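Cyclopropane-fatty-acyl-phospholipid synthase 1 (Mycobacterium tuberculosis, PDB 1KP9) catalyses formation of a cyclopropane ring at the distal double bond of alpha mycolic acids, transferring a methylene group from S-adenosyl-L-methionine. Local coordinates at residues F26-Q31 with M43-A48; E140-E145 with I199-R204; A149-A154 with G162-H167; R180-S185 with I275-V280; T223-L228 with N281-Q286. All coordinates share one frame; numbering follows the deposited sequence.

Contact 1. Residues F26-Q31 with M43-A48; sequences FLDPTQ and MTLQEA
Q46 stretches from the first turn of helix 45-57 across the loop residues D28, P29 and T30. Its CB lies 3.7 Å from OD2 of D28, its CG 4.0 Å from the same oxygen. With CG anti to the backbone N (chi1 165°) and the chain extended beyond it, the amide is carried past the carboxylate to the proline. There CD lies 4.2 Å from CD of P29, OE1 rests 3.8 Å from CG of that proline, and NE2 ends 4.1 Å from CG2 of T30. D28 and Q46 cross at about a right angle, with no hydrogen bond between the segments. What Q46 packs on is a type I beta turn, D28 to Q31, and neighbouring L27 lies beside Y33, a probable S-adenosyl-L-methionine-binding residue. Within the turn, D28 OD2 accepts from T30 OG1, a short 2.5 Å in the model, on its syn side and 23° out of the carboxylate plane; T30 N bonds that oxygen weakly, and T30 OG1 also bonds T32 OG1. L45 sets its CG 3.9 Å from CB of D28, and its CD2 lies 4.0 Å from the carbonyl O of F26. Both L45 and F26 touch W239 of helix 229-245.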
# COMPACT_ATOMS: atom_id res chain seq x y z
N PHE A 26 -11.60 -1.62 -13.04
CA PHE A 26 -12.14 -0.89 -11.91
C PHE A 26 -11.16 0.03 -11.19
O PHE A 26 -11.58 0.86 -10.39
CB PHE A 26 -12.76 -1.87 -10.91
CG PHE A 26 -11.78 -2.77 -10.23
CD1 PHE A 26 -10.95 -2.29 -9.22
CD2 PHE A 26 -11.72 -4.12 -10.57
CE1 PHE A 26 -10.07 -3.15 -8.55
CE2 PHE A 26 -10.85 -4.98 -9.90
CZ PHE A 26 -10.02 -4.49 -8.89
N LEU A 27 -9.87 -0.11 -11.47
CA LEU A 27 -8.90 0.76 -10.83
C LEU A 27 -8.88 2.08 -11.61
O LEU A 27 -9.41 2.16 -12.72
CB LEU A 27 -7.51 0.11 -10.83
CG LEU A 27 -7.37 -1.16 -9.98
CD1 LEU A 27 -6.00 -1.77 -10.16
CD2 LEU A 27 -7.62 -0.84 -8.51
N ASP A 28 -8.31 3.11 -11.01
CA ASP A 28 -8.21 4.40 -11.66
C ASP A 28 -7.08 4.30 -12.69
O ASP A 28 -6.34 3.32 -12.72
CB ASP A 28 -7.90 5.48 -10.64
CG ASP A 28 -6.52 5.35 -10.06
OD1 ASP A 28 -6.21 4.27 -9.49
OD2 ASP A 28 -5.75 6.32 -10.16
N PRO A 29 -6.92 5.33 -13.54
CA PRO A 29 -5.87 5.34 -14.56
C PRO A 29 -4.45 5.01 -14.09
O PRO A 29 -3.66 4.46 -14.85
CB PRO A 29 -5.97 6.74 -15.15
CG PRO A 29 -7.44 7.01 -15.09
CD PRO A 29 -7.80 6.51 -13.69
N THR A 30 -4.12 5.34 -12.84
CA THR A 30 -2.78 5.05 -12.33
C THR A 30 -2.66 3.60 -11.89
O THR A 30 -1.58 3.14 -11.49
CB THR A 30 -2.46 5.93 -11.13
OG1 THR A 30 -3.32 5.58 -10.05
CG2 THR A 30 -2.63 7.40 -11.48
N GLN A 31 -3.77 2.88 -11.95
CA GLN A 31 -3.81 1.48 -11.56
C GLN A 31 -3.34 1.25 -10.13
O GLN A 31 -2.69 0.23 -9.84
CB GLN A 31 -2.97 0.64 -12.51
CG GLN A 31 -3.55 0.49 -13.90
CD GLN A 31 -2.60 -0.24 -14.81
OE1 GLN A 31 -1.66 0.34 -15.34
NE2 GLN A 31 -2.83 -1.53 -14.99
N MET A 43 -13.28 14.46 -4.09
CA MET A 43 -12.22 13.92 -4.94
C MET A 43 -12.65 12.68 -5.69
O MET A 43 -13.51 11.92 -5.23
CB MET A 43 -10.98 13.60 -4.12
CG MET A 43 -10.22 14.80 -3.63
SD MET A 43 -8.74 14.30 -2.76
CE MET A 43 -7.50 14.71 -3.96
N THR A 44 -12.02 12.48 -6.84
CA THR A 44 -12.27 11.32 -7.68
C THR A 44 -11.32 10.23 -7.21
O THR A 44 -10.31 10.52 -6.56
CB THR A 44 -11.97 11.63 -9.14
OG1 THR A 44 -12.32 10.51 -9.95
CG2 THR A 44 -10.49 11.91 -9.30
N LEU A 45 -11.62 8.97 -7.54
CA LEU A 45 -10.74 7.88 -7.14
C LEU A 45 -9.30 8.23 -7.50
O LEU A 45 -8.40 8.07 -6.68
CB LEU A 45 -11.14 6.57 -7.83
CG LEU A 45 -10.21 5.38 -7.53
CD1 LEU A 45 -10.02 5.24 -6.03
CD2 LEU A 45 -10.79 4.10 -8.12
N GLN A 46 -9.09 8.73 -8.71
CA GLN A 46 -7.75 9.09 -9.14
C GLN A 46 -7.11 10.22 -8.34
O GLN A 46 -5.92 10.16 -8.01
CB GLN A 46 -7.74 9.46 -10.62
CG GLN A 46 -6.48 10.17 -11.05
CD GLN A 46 -6.37 10.26 -12.54
OE1 GLN A 46 -7.37 10.35 -13.25
NE2 GLN A 46 -5.14 10.26 -13.04
N GLU A 47 -7.89 11.25 -8.03
CA GLU A 47 -7.35 12.36 -7.26
C GLU A 47 -7.01 11.89 -5.85
O GLU A 47 -6.03 12.32 -5.26
CB GLU A 47 -8.35 13.51 -7.21
CG GLU A 47 -8.58 14.16 -8.56
CD GLU A 47 -9.55 15.32 -8.51
OE1 GLU A 47 -10.59 15.19 -7.83
OE2 GLU A 47 -9.27 16.35 -9.15
N ALA A 48 -7.83 10.98 -5.33
CA ALA A 48 -7.61 10.44 -3.99
C ALA A 48 -6.33 9.62 -3.95
O ALA A 48 -5.60 9.63 -2.96
CB ALA A 48 -8.79 9.59 -3.57

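Contact 2. Residues E140-E145 with I199-R204; sequences EHFGHE and IFPGGR
F142 presses its ring against P201, which is preceded by a cis peptide bond, where two loops of the methyltransferase fold run side by side: one follows strand 132-136, the other helix 186-198. Its CG lies beside the backbone N (chi1 -50°), which swings the ring over to P201. Ring atoms CE1 and CZ of F142 each stand 3.3 Å from CB of P201, a tight fit in which the side chains cross at about a right angle. CD1 of F142 comes to 4.0 Å from CA of G203, where the lack of a side chain lets the loops close up. The carbonyl O of R204 lies at the edge of the H144 imidazole, near its plane, 3.4 Å from CD2. At the solvent-exposed end E145 OE2 and R204 NE make a long salt bridge of 3.7 Å, with carboxylate and guanidinium planes 56° apart.

In the second shell, Y147 OH bonds H144 ND1, and Y265 of helix 256-274 touches F142 and hydrogen-bonds P201 O. P201 sits beside C269, the probable active-site residue, and E140 OE1 bonds Y33, a likely S-adenosyl-L-methionine ligand. Carbon C of E140 lies 3.9 Å above one face of the F142 ring.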
# COMPACT_ATOMS: atom_id res chain seq x y z
N GLU A 140 -4.62 -7.17 -2.25
CA GLU A 140 -4.54 -8.62 -2.04
C GLU A 140 -3.15 -9.23 -1.77
O GLU A 140 -3.03 -10.45 -1.67
CB GLU A 140 -5.17 -9.35 -3.23
CG GLU A 140 -6.67 -9.15 -3.37
CD GLU A 140 -7.22 -9.81 -4.61
OE1 GLU A 140 -6.87 -9.35 -5.72
OE2 GLU A 140 -7.98 -10.79 -4.49
N HIS A 141 -2.13 -8.39 -1.64
CA HIS A 141 -0.77 -8.87 -1.38
C HIS A 141 -0.45 -8.81 0.11
O HIS A 141 0.13 -7.84 0.60
CB HIS A 141 0.23 -8.05 -2.18
CG HIS A 141 -0.04 -8.06 -3.66
ND1 HIS A 141 -1.17 -7.49 -4.21
CD2 HIS A 141 0.64 -8.62 -4.68
CE1 HIS A 141 -1.17 -7.70 -5.52
NE2 HIS A 141 -0.08 -8.39 -5.83
N PHE A 142 -0.85 -9.86 0.83
CA PHE A 142 -0.64 -9.95 2.27
C PHE A 142 0.42 -10.99 2.55
O PHE A 142 0.35 -12.12 2.05
CB PHE A 142 -1.93 -10.35 2.97
CG PHE A 142 -3.11 -9.52 2.57
CD1 PHE A 142 -4.21 -10.11 1.94
CD2 PHE A 142 -3.10 -8.15 2.78
CE1 PHE A 142 -5.28 -9.33 1.51
CE2 PHE A 142 -4.17 -7.37 2.37
CZ PHE A 142 -5.26 -7.95 1.73
N GLY A 143 1.39 -10.62 3.37
CA GLY A 143 2.47 -11.53 3.72
C GLY A 143 3.47 -10.75 4.53
O GLY A 143 4.63 -10.57 4.14
N HIS A 144 2.99 -10.27 5.68
CA HIS A 144 3.79 -9.47 6.60
C HIS A 144 4.41 -10.33 7.69
O HIS A 144 4.07 -10.21 8.87
CB HIS A 144 2.88 -8.41 7.23
CG HIS A 144 1.98 -7.72 6.25
ND1 HIS A 144 2.29 -6.49 5.69
CD2 HIS A 144 0.79 -8.08 5.72
CE1 HIS A 144 1.32 -6.13 4.86
NE2 HIS A 144 0.40 -7.08 4.86
N GLU A 145 5.35 -11.20 7.30
CA GLU A 145 6.02 -12.10 8.24
C GLU A 145 7.54 -11.98 8.22
O GLU A 145 8.25 -12.82 8.78
CB GLU A 145 5.60 -13.54 7.94
CG GLU A 145 4.16 -13.85 8.35
CD GLU A 145 3.61 -15.11 7.71
OE1 GLU A 145 3.31 -15.09 6.49
OE2 GLU A 145 3.47 -16.12 8.43
N ILE A 199 -11.00 -15.20 5.11
CA ILE A 199 -11.97 -14.67 4.15
C ILE A 199 -11.73 -13.21 3.72
O ILE A 199 -11.39 -12.93 2.57
CB ILE A 199 -13.40 -14.76 4.74
CG1 ILE A 199 -13.56 -16.04 5.57
CG2 ILE A 199 -14.43 -14.70 3.65
CD1 ILE A 199 -13.78 -17.31 4.76
N PHE A 200 -11.92 -12.29 4.66
CA PHE A 200 -11.77 -10.86 4.39
C PHE A 200 -10.73 -10.21 5.29
O PHE A 200 -10.94 -10.06 6.49
CB PHE A 200 -13.10 -10.15 4.60
CG PHE A 200 -14.21 -10.72 3.79
CD1 PHE A 200 -15.50 -10.80 4.32
CD2 PHE A 200 -13.99 -11.18 2.50
CE1 PHE A 200 -16.54 -11.33 3.58
CE2 PHE A 200 -15.02 -11.71 1.74
CZ PHE A 200 -16.31 -11.78 2.28
N PRO A 201 -9.59 -9.79 4.73
CA PRO A 201 -9.20 -9.87 3.32
C PRO A 201 -8.75 -11.26 2.87
O PRO A 201 -8.66 -11.55 1.67
CB PRO A 201 -8.06 -8.85 3.22
CG PRO A 201 -8.24 -7.97 4.42
CD PRO A 201 -8.65 -8.95 5.47
N GLY A 202 -8.44 -12.13 3.84
CA GLY A 202 -7.99 -13.47 3.51
C GLY A 202 -6.48 -13.63 3.55
O GLY A 202 -5.90 -14.35 2.73
N GLY A 203 -5.85 -12.98 4.51
CA GLY A 203 -4.41 -13.07 4.66
C GLY A 203 -3.98 -12.63 6.05
O GLY A 203 -4.77 -12.02 6.78
N ARG A 204 -2.74 -12.94 6.43
CA ARG A 204 -2.22 -12.57 7.74
C ARG A 204 -1.79 -11.11 7.75
O ARG A 204 -0.94 -10.70 6.96
CB ARG A 204 -1.04 -13.47 8.12
CG ARG A 204 -1.42 -14.92 8.39
CD ARG A 204 -0.23 -15.72 8.90
NE ARG A 204 0.28 -15.19 10.16
CZ ARG A 204 -0.40 -15.18 11.31
NH1 ARG A 204 -1.63 -15.68 11.37
NH2 ARG A 204 0.16 -14.67 12.40

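Contact 3. Residues A149-A154 with G162-H167; sequences AFFSLA and GVMLLH. With ACY (acetic acid), chain C.
Helix 149-154 packs on strand 163-167 roughly antiparallel, at 148° with axes 10.7 Å apart, and the backbones come nearest where CA of A154 is 7.6 Å from CA of M164. This is the return half of a beta-alpha-beta unit, strand 132-136, helix 147-155, strand 163-171, within the Rossmann-like sheet of the methyltransferase. The strand residues M164 and L166 point at the helix and pack against F150, F151 and A154. M164 is extended through chi2 and then bends at chi3, which puts sulfur and methyl against different partners. Its SD is 3.7 Å from CB of A154 and makes an oblique Met-aromatic contact with F150, 4.8 Å from the ring centroid and 52° off the normal. The methyl CE instead meets F151, 3.8 Å from CE2.

L166 forks to both rings. Its CD1 comes to 3.4 Å from CZ of F151, a close approach, while CD2 meets the edge of F150 in the ring plane, 3.7 Å from CE2. F150 in turn packs edge-to-face with W123, a probable S-adenosyl-L-methionine-binding residue.

H167 points to the other side of the sheet, where it meets an acetic acid molecule, probably from the crystallisation liquor. Y232 OH and C35 N bond this molecule, and H167 NE2 donates to its OXT at 3.0 Å, 143° at the hydrogen.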
# COMPACT_ATOMS: atom_id res chain seq x y z
N ALA A 149 13.29 -8.36 9.44
CA ALA A 149 14.42 -8.30 8.52
C ALA A 149 14.32 -7.05 7.65
O ALA A 149 15.34 -6.45 7.28
CB ALA A 149 14.46 -9.54 7.64
N PHE A 150 13.09 -6.67 7.33
CA PHE A 150 12.81 -5.51 6.50
C PHE A 150 13.35 -4.22 7.08
O PHE A 150 13.99 -3.44 6.38
CB PHE A 150 11.30 -5.39 6.26
CG PHE A 150 10.93 -4.27 5.31
CD1 PHE A 150 11.37 -4.29 3.99
CD2 PHE A 150 10.16 -3.19 5.75
CE1 PHE A 150 11.05 -3.26 3.12
CE2 PHE A 150 9.84 -2.15 4.88
CZ PHE A 150 10.29 -2.18 3.57
N PHE A 151 13.10 -3.97 8.36
CA PHE A 151 13.61 -2.76 8.98
C PHE A 151 15.12 -2.81 9.08
O PHE A 151 15.79 -1.78 8.94
CB PHE A 151 13.00 -2.55 10.37
CG PHE A 151 11.56 -2.18 10.34
CD1 PHE A 151 10.58 -3.15 10.17
CD2 PHE A 151 11.17 -0.85 10.44
CE1 PHE A 151 9.23 -2.80 10.11
CE2 PHE A 151 9.83 -0.49 10.38
CZ PHE A 151 8.85 -1.47 10.21
N SER A 152 15.66 -4.00 9.32
CA SER A 152 17.10 -4.16 9.42
C SER A 152 17.70 -3.65 8.12
O SER A 152 18.74 -3.00 8.12
CB SER A 152 17.47 -5.63 9.61
OG SER A 152 17.11 -6.07 10.91
N LEU A 153 17.02 -3.94 7.02
CA LEU A 153 17.47 -3.49 5.70
C LEU A 153 17.20 -2.00 5.53
O LEU A 153 18.01 -1.28 4.95
CB LEU A 153 16.76 -4.28 4.60
CG LEU A 153 17.22 -3.99 3.17
CD1 LEU A 153 18.73 -4.22 3.05
CD2 LEU A 153 16.47 -4.89 2.22
N ALA A 154 16.06 -1.54 6.03
CA ALA A 154 15.71 -0.13 5.93
C ALA A 154 16.78 0.67 6.67
O ALA A 154 17.23 1.72 6.19
CB ALA A 154 14.34 0.12 6.55
N GLY A 162 17.74 9.05 8.17
CA GLY A 162 16.86 8.52 7.15
C GLY A 162 15.45 8.33 7.67
O GLY A 162 15.23 8.09 8.86
N VAL A 163 14.48 8.45 6.76
CA VAL A 163 13.08 8.30 7.10
C VAL A 163 12.42 7.34 6.13
O VAL A 163 12.76 7.30 4.95
CB VAL A 163 12.33 9.65 7.03
CG1 VAL A 163 10.85 9.46 7.35
CG2 VAL A 163 12.97 10.64 8.00
N MET A 164 11.47 6.56 6.63
CA MET A 164 10.75 5.61 5.79
C MET A 164 9.28 5.64 6.14
O MET A 164 8.89 5.76 7.30
CB MET A 164 11.28 4.19 5.98
CG MET A 164 10.48 3.14 5.21
SD MET A 164 11.17 1.47 5.31
CE MET A 164 10.70 1.01 7.02
N LEU A 165 8.45 5.54 5.11
CA LEU A 165 7.02 5.53 5.33
C LEU A 165 6.48 4.19 4.83
O LEU A 165 6.78 3.78 3.71
CB LEU A 165 6.35 6.66 4.57
CG LEU A 165 4.86 6.68 4.91
CD1 LEU A 165 4.61 7.48 6.19
CD2 LEU A 165 4.13 7.27 3.77
N LEU A 166 5.69 3.53 5.68
CA LEU A 166 5.10 2.25 5.34
C LEU A 166 3.59 2.35 5.40
O LEU A 166 3.01 2.59 6.45
CB LEU A 166 5.56 1.16 6.32
CG LEU A 166 7.07 1.08 6.55
CD1 LEU A 166 7.37 -0.08 7.48
CD2 LEU A 166 7.80 0.90 5.23
N HIS A 167 2.97 2.18 4.23
CA HIS A 167 1.52 2.24 4.09
C HIS A 167 1.09 0.78 3.97
O HIS A 167 1.36 0.12 2.96
CB HIS A 167 1.17 3.01 2.82
CG HIS A 167 -0.29 3.02 2.50
ND1 HIS A 167 -1.04 4.17 2.51
CD2 HIS A 167 -1.13 2.02 2.13
CE1 HIS A 167 -2.29 3.89 2.16
NE2 HIS A 167 -2.36 2.59 1.93
C ACY C . -3.27 -1.03 0.97
O ACY C . -3.90 -2.08 0.38
OXT ACY C . -3.95 0.13 1.18
CH3 ACY C . -1.83 -1.14 1.38

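Contact 4. Residues R180-S185 with I275-V280; sequences RGLPMS and IGYIDV
The bend that joins helix 256-274 to the last strand, 278-286, meets here the loop that leads into helix 186-198. R180 of that loop lays its guanidinium flat on the bend. CA of G276 stands 4.1 Å above the guanidinium plane of R180, over its centre, and the carbonyl of I275 lies over the same face, nearer the rim. The aliphatic part takes part as well, with CD of R180 3.8 Å from O of I275. A bend at chi2 (-76°) turns the chain so that it runs along this backbone. G276 has a positive phi of 84° and no CB, which is what allows so flat an approach. No hydrogen bond joins the two segments; R180 spends NH2 on OE1 of Q229 instead, and D279 is too far for a salt bridge, OD2 lying 6.6 Å from R180 NH2.

The other half of the contact is apolar. L182 and Y277 slide past each other in opposite directions, CD1 of L182 sitting obliquely to the ring at 3.7 Å from CE1 of Y277.

Helix 186-198 packs against the bend: its L192 touches both I275 and Y277, and S185 caps its start with OG bonded to N of F188. Past the bend, strand 278-286 enters the sheet, D279 pairing by backbone with T170 of strand 163-171, while Q229 belongs to helix 229-245.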
# COMPACT_ATOMS: atom_id res chain seq x y z
N ARG A 180 -15.93 -0.58 20.57
CA ARG A 180 -16.59 -0.64 19.28
C ARG A 180 -18.05 -1.08 19.37
O ARG A 180 -18.84 -0.84 18.46
CB ARG A 180 -15.82 -1.58 18.35
CG ARG A 180 -14.52 -1.00 17.80
CD ARG A 180 -14.78 0.01 16.69
NE ARG A 180 -13.53 0.52 16.11
CZ ARG A 180 -13.47 1.27 15.01
NH1 ARG A 180 -14.58 1.59 14.35
NH2 ARG A 180 -12.29 1.69 14.56
N GLY A 181 -18.41 -1.73 20.48
CA GLY A 181 -19.77 -2.20 20.63
C GLY A 181 -19.94 -3.66 20.23
O GLY A 181 -21.03 -4.09 19.88
N LEU A 182 -18.84 -4.42 20.28
CA LEU A 182 -18.85 -5.84 19.94
C LEU A 182 -18.25 -6.59 21.15
O LEU A 182 -17.62 -5.97 22.00
CB LEU A 182 -17.99 -6.10 18.69
CG LEU A 182 -18.16 -5.20 17.45
CD1 LEU A 182 -17.16 -5.62 16.38
CD2 LEU A 182 -19.57 -5.27 16.90
N PRO A 183 -18.44 -7.93 21.23
CA PRO A 183 -17.91 -8.73 22.34
C PRO A 183 -16.42 -8.53 22.55
O PRO A 183 -15.68 -8.33 21.59
CB PRO A 183 -18.25 -10.16 21.93
CG PRO A 183 -19.49 -9.98 21.11
CD PRO A 183 -19.14 -8.79 20.26
N MET A 184 -15.97 -8.59 23.80
CA MET A 184 -14.56 -8.37 24.11
C MET A 184 -13.84 -9.65 24.49
O MET A 184 -12.68 -9.60 24.90
CB MET A 184 -14.42 -7.35 25.25
CG MET A 184 -15.05 -6.00 24.94
SD MET A 184 -14.42 -5.18 23.45
CE MET A 184 -13.08 -4.19 24.16
N SER A 185 -14.51 -10.78 24.34
CA SER A 185 -13.93 -12.07 24.70
C SER A 185 -12.77 -12.52 23.81
O SER A 185 -12.51 -11.94 22.75
CB SER A 185 -15.01 -13.14 24.66
OG SER A 185 -15.51 -13.31 23.35
N ILE A 275 -15.99 -2.14 10.70
CA ILE A 275 -16.11 -2.63 12.08
C ILE A 275 -14.77 -2.46 12.78
O ILE A 275 -14.66 -2.63 13.99
CB ILE A 275 -16.50 -4.13 12.18
CG1 ILE A 275 -15.33 -5.01 11.73
CG2 ILE A 275 -17.76 -4.41 11.37
CD1 ILE A 275 -15.51 -6.48 12.03
N GLY A 276 -13.75 -2.14 12.00
CA GLY A 276 -12.44 -1.90 12.57
C GLY A 276 -11.49 -3.04 12.87
O GLY A 276 -10.42 -2.80 13.43
N TYR A 277 -11.84 -4.28 12.54
CA TYR A 277 -10.91 -5.37 12.80
C TYR A 277 -9.82 -5.32 11.75
O TYR A 277 -8.75 -5.91 11.91
CB TYR A 277 -11.61 -6.73 12.79
CG TYR A 277 -12.14 -7.10 14.16
CD1 TYR A 277 -13.21 -6.40 14.73
CD2 TYR A 277 -11.51 -8.08 14.92
CE1 TYR A 277 -13.62 -6.66 16.04
CE2 TYR A 277 -11.92 -8.35 16.23
CZ TYR A 277 -12.97 -7.64 16.78
OH TYR A 277 -13.35 -7.86 18.09
N ILE A 278 -10.11 -4.57 10.69
CA ILE A 278 -9.18 -4.37 9.59
C ILE A 278 -8.89 -2.88 9.53
O ILE A 278 -9.81 -2.05 9.58
CB ILE A 278 -9.80 -4.84 8.25
CG1 ILE A 278 -10.03 -6.35 8.29
CG2 ILE A 278 -8.89 -4.50 7.08
CD1 ILE A 278 -8.76 -7.13 8.50
N ASP A 279 -7.62 -2.52 9.43
CA ASP A 279 -7.23 -1.12 9.37
C ASP A 279 -6.14 -0.94 8.33
O ASP A 279 -5.52 -1.90 7.87
CB ASP A 279 -6.72 -0.67 10.74
CG ASP A 279 -6.76 0.84 10.92
OD1 ASP A 279 -6.15 1.33 11.89
OD2 ASP A 279 -7.41 1.55 10.11
N VAL A 280 -5.91 0.31 7.95
CA VAL A 280 -4.86 0.62 7.00
C VAL A 280 -4.13 1.84 7.55
O VAL A 280 -4.71 2.91 7.71
CB VAL A 280 -5.42 0.91 5.59
CG1 VAL A 280 -6.53 1.94 5.67
CG2 VAL A 280 -4.31 1.38 4.68

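Contact 5. Residues T223-L228 with N281-Q286; sequences TRVQSL and NQFTCQ
F283 receives V225 at the edge of its ring: CG2 of the valine lies in the ring plane, 3.6 Å from CD2, and the carbonyl O of R224 also sits at the ring edge. On the opposite face of the sheet the guanidinium of R224 has Q226 OE1 over one face, 3.1 Å above the plane and offset toward the rim. The amides of Q226 and Q282 stand side by side with planes 75° apart, and their OE1 atoms are 4.1 Å from each other. Different first torsions bring them together, Q226 with CG anti to the backbone N (chi1 174°) and Q282 with CG beside its own N (chi1 -59°).

The backbones are antiparallel strands. Q226 and Q282 form a hydrogen-bonded pair, Q226 N to Q282 O at 3.0 Å and Q282 N to Q226 O at 2.8 Å. V225 with F283 and S227 with N281 are non-hydrogen-bonded pairs. Toward the other end T223 N gives a bond to T284 O of 2.8 Å. Strand 221-227 is thereby fixed at the edge of the sheet, beside the antiparallel last strand that marks the class I methyltransferase order 3-2-1-4-5-7-6.

N281 sets OD1 3.3 Å from CB of S227, while its ND2 and the hydroxyl of S227 both bond to D279. K59 NZ bonds OE1 of Q226 and OE1 of Q282, so the two oxygens share one ammonium, which probably offsets their mutual repulsion; it probably also polarises the Q282 amide, whose NE2 bonds H167 ND1.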
# COMPACT_ATOMS: atom_id res chain seq x y z
N THR A 223 7.23 7.69 14.41
CA THR A 223 6.82 9.05 14.73
C THR A 223 5.31 9.28 14.64
O THR A 223 4.75 10.06 15.41
CB THR A 223 7.54 10.04 13.80
OG1 THR A 223 8.89 10.22 14.25
CG2 THR A 223 6.81 11.39 13.76
N ARG A 224 4.65 8.63 13.68
CA ARG A 224 3.21 8.80 13.52
C ARG A 224 2.56 7.56 12.94
O ARG A 224 3.20 6.78 12.24
CB ARG A 224 2.90 10.00 12.62
CG ARG A 224 1.41 10.26 12.43
CD ARG A 224 1.14 11.40 11.46
NE ARG A 224 -0.30 11.61 11.28
CZ ARG A 224 -0.83 12.38 10.33
NH1 ARG A 224 -0.05 13.02 9.47
NH2 ARG A 224 -2.14 12.51 10.23
N VAL A 225 1.28 7.39 13.23
CA VAL A 225 0.53 6.26 12.72
C VAL A 225 -0.78 6.83 12.22
O VAL A 225 -1.68 7.08 13.01
CB VAL A 225 0.23 5.22 13.81
CG1 VAL A 225 -0.54 4.07 13.22
CG2 VAL A 225 1.52 4.72 14.44
N GLN A 226 -0.88 7.06 10.92
CA GLN A 226 -2.11 7.62 10.37
C GLN A 226 -3.03 6.56 9.78
O GLN A 226 -2.62 5.76 8.93
CB GLN A 226 -1.78 8.68 9.31
CG GLN A 226 -3.00 9.21 8.58
CD GLN A 226 -2.73 10.53 7.88
OE1 GLN A 226 -1.63 10.77 7.38
NE2 GLN A 226 -3.74 11.40 7.84
N SER A 227 -4.28 6.56 10.24
CA SER A 227 -5.27 5.60 9.76
C SER A 227 -6.10 6.18 8.60
O SER A 227 -6.48 7.35 8.62
CB SER A 227 -6.20 5.20 10.91
OG SER A 227 -7.22 4.31 10.47
N LEU A 228 -6.36 5.35 7.60
CA LEU A 228 -7.14 5.79 6.44
C LEU A 228 -8.34 4.87 6.32
O LEU A 228 -8.86 4.67 5.22
CB LEU A 228 -6.32 5.70 5.15
CG LEU A 228 -5.02 6.50 5.04
CD1 LEU A 228 -4.40 6.27 3.66
CD2 LEU A 228 -5.31 7.97 5.26
N ASN A 281 -2.85 1.67 7.85
CA ASN A 281 -2.07 2.76 8.40
C ASN A 281 -0.79 3.10 7.67
O ASN A 281 -0.16 2.24 7.04
CB ASN A 281 -1.74 2.45 9.87
CG ASN A 281 -2.99 2.41 10.74
OD1 ASN A 281 -3.46 3.44 11.22
ND2 ASN A 281 -3.54 1.22 10.93
N GLN A 282 -0.42 4.37 7.77
CA GLN A 282 0.82 4.85 7.20
C GLN A 282 1.68 5.05 8.43
O GLN A 282 1.30 5.78 9.34
CB GLN A 282 0.62 6.18 6.48
CG GLN A 282 -0.40 6.12 5.35
CD GLN A 282 -0.11 7.17 4.28
OE1 GLN A 282 0.13 8.34 4.59
NE2 GLN A 282 -0.14 6.75 3.02
N PHE A 283 2.83 4.38 8.48
CA PHE A 283 3.72 4.49 9.63
C PHE A 283 4.98 5.28 9.34
O PHE A 283 5.90 4.78 8.70
CB PHE A 283 4.15 3.09 10.12
CG PHE A 283 3.01 2.20 10.55
CD1 PHE A 283 2.70 1.06 9.82
CD2 PHE A 283 2.27 2.49 11.68
CE1 PHE A 283 1.66 0.22 10.23
CE2 PHE A 283 1.23 1.66 12.09
CZ PHE A 283 0.93 0.52 11.37
N THR A 284 5.03 6.53 9.79
CA THR A 284 6.24 7.33 9.57
C THR A 284 7.30 6.76 10.51
O THR A 284 7.20 6.92 11.72
CB THR A 284 6.07 8.81 9.91
OG1 THR A 284 4.95 9.35 9.19
CG2 THR A 284 7.32 9.57 9.52
N CYS A 285 8.29 6.10 9.94
CA CYS A 285 9.36 5.49 10.73
C CYS A 285 10.61 6.35 10.66
O CYS A 285 11.45 6.15 9.79
CB CYS A 285 9.65 4.09 10.19
SG CYS A 285 8.17 3.03 10.12
N GLN A 286 10.73 7.29 11.59
CA GLN A 286 11.88 8.19 11.63
C GLN A 286 12.97 7.57 12.50
O GLN A 286 12.70 7.19 13.64
CB GLN A 286 11.45 9.54 12.22
CG GLN A 286 12.24 10.75 11.73
CD GLN A 286 13.74 10.55 11.81
OE1 GLN A 286 14.33 9.76 11.06
NE2 GLN A 286 14.38 11.26 12.73

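How the contacts relate
Contacts 3, 4 and 5 share one sheet. Contacts 3 and 5 have centres about 12 Å apart and join directly, L166 O probably accepting from F283 N at 2.7 Å. Contact 5 meets contact 4 on strand 278-286, where V280 O and L228 N, 2.9 Å apart, probably form a hydrogen bond. Contact 4 also touches contact 2: I278 CD1 packs 3.5 Å from P201 CD, close to the probable active-site C269. Contact 3 is nested within the chain loop closed by contact 2. Contact 1 touches none of the others, its centre lying about 23 Å from that of contact 2, yet both come near Y33, a likely cofactor-binding residue, and the acetic acid bound by H167 lies about 6 Å from the side chain of F142.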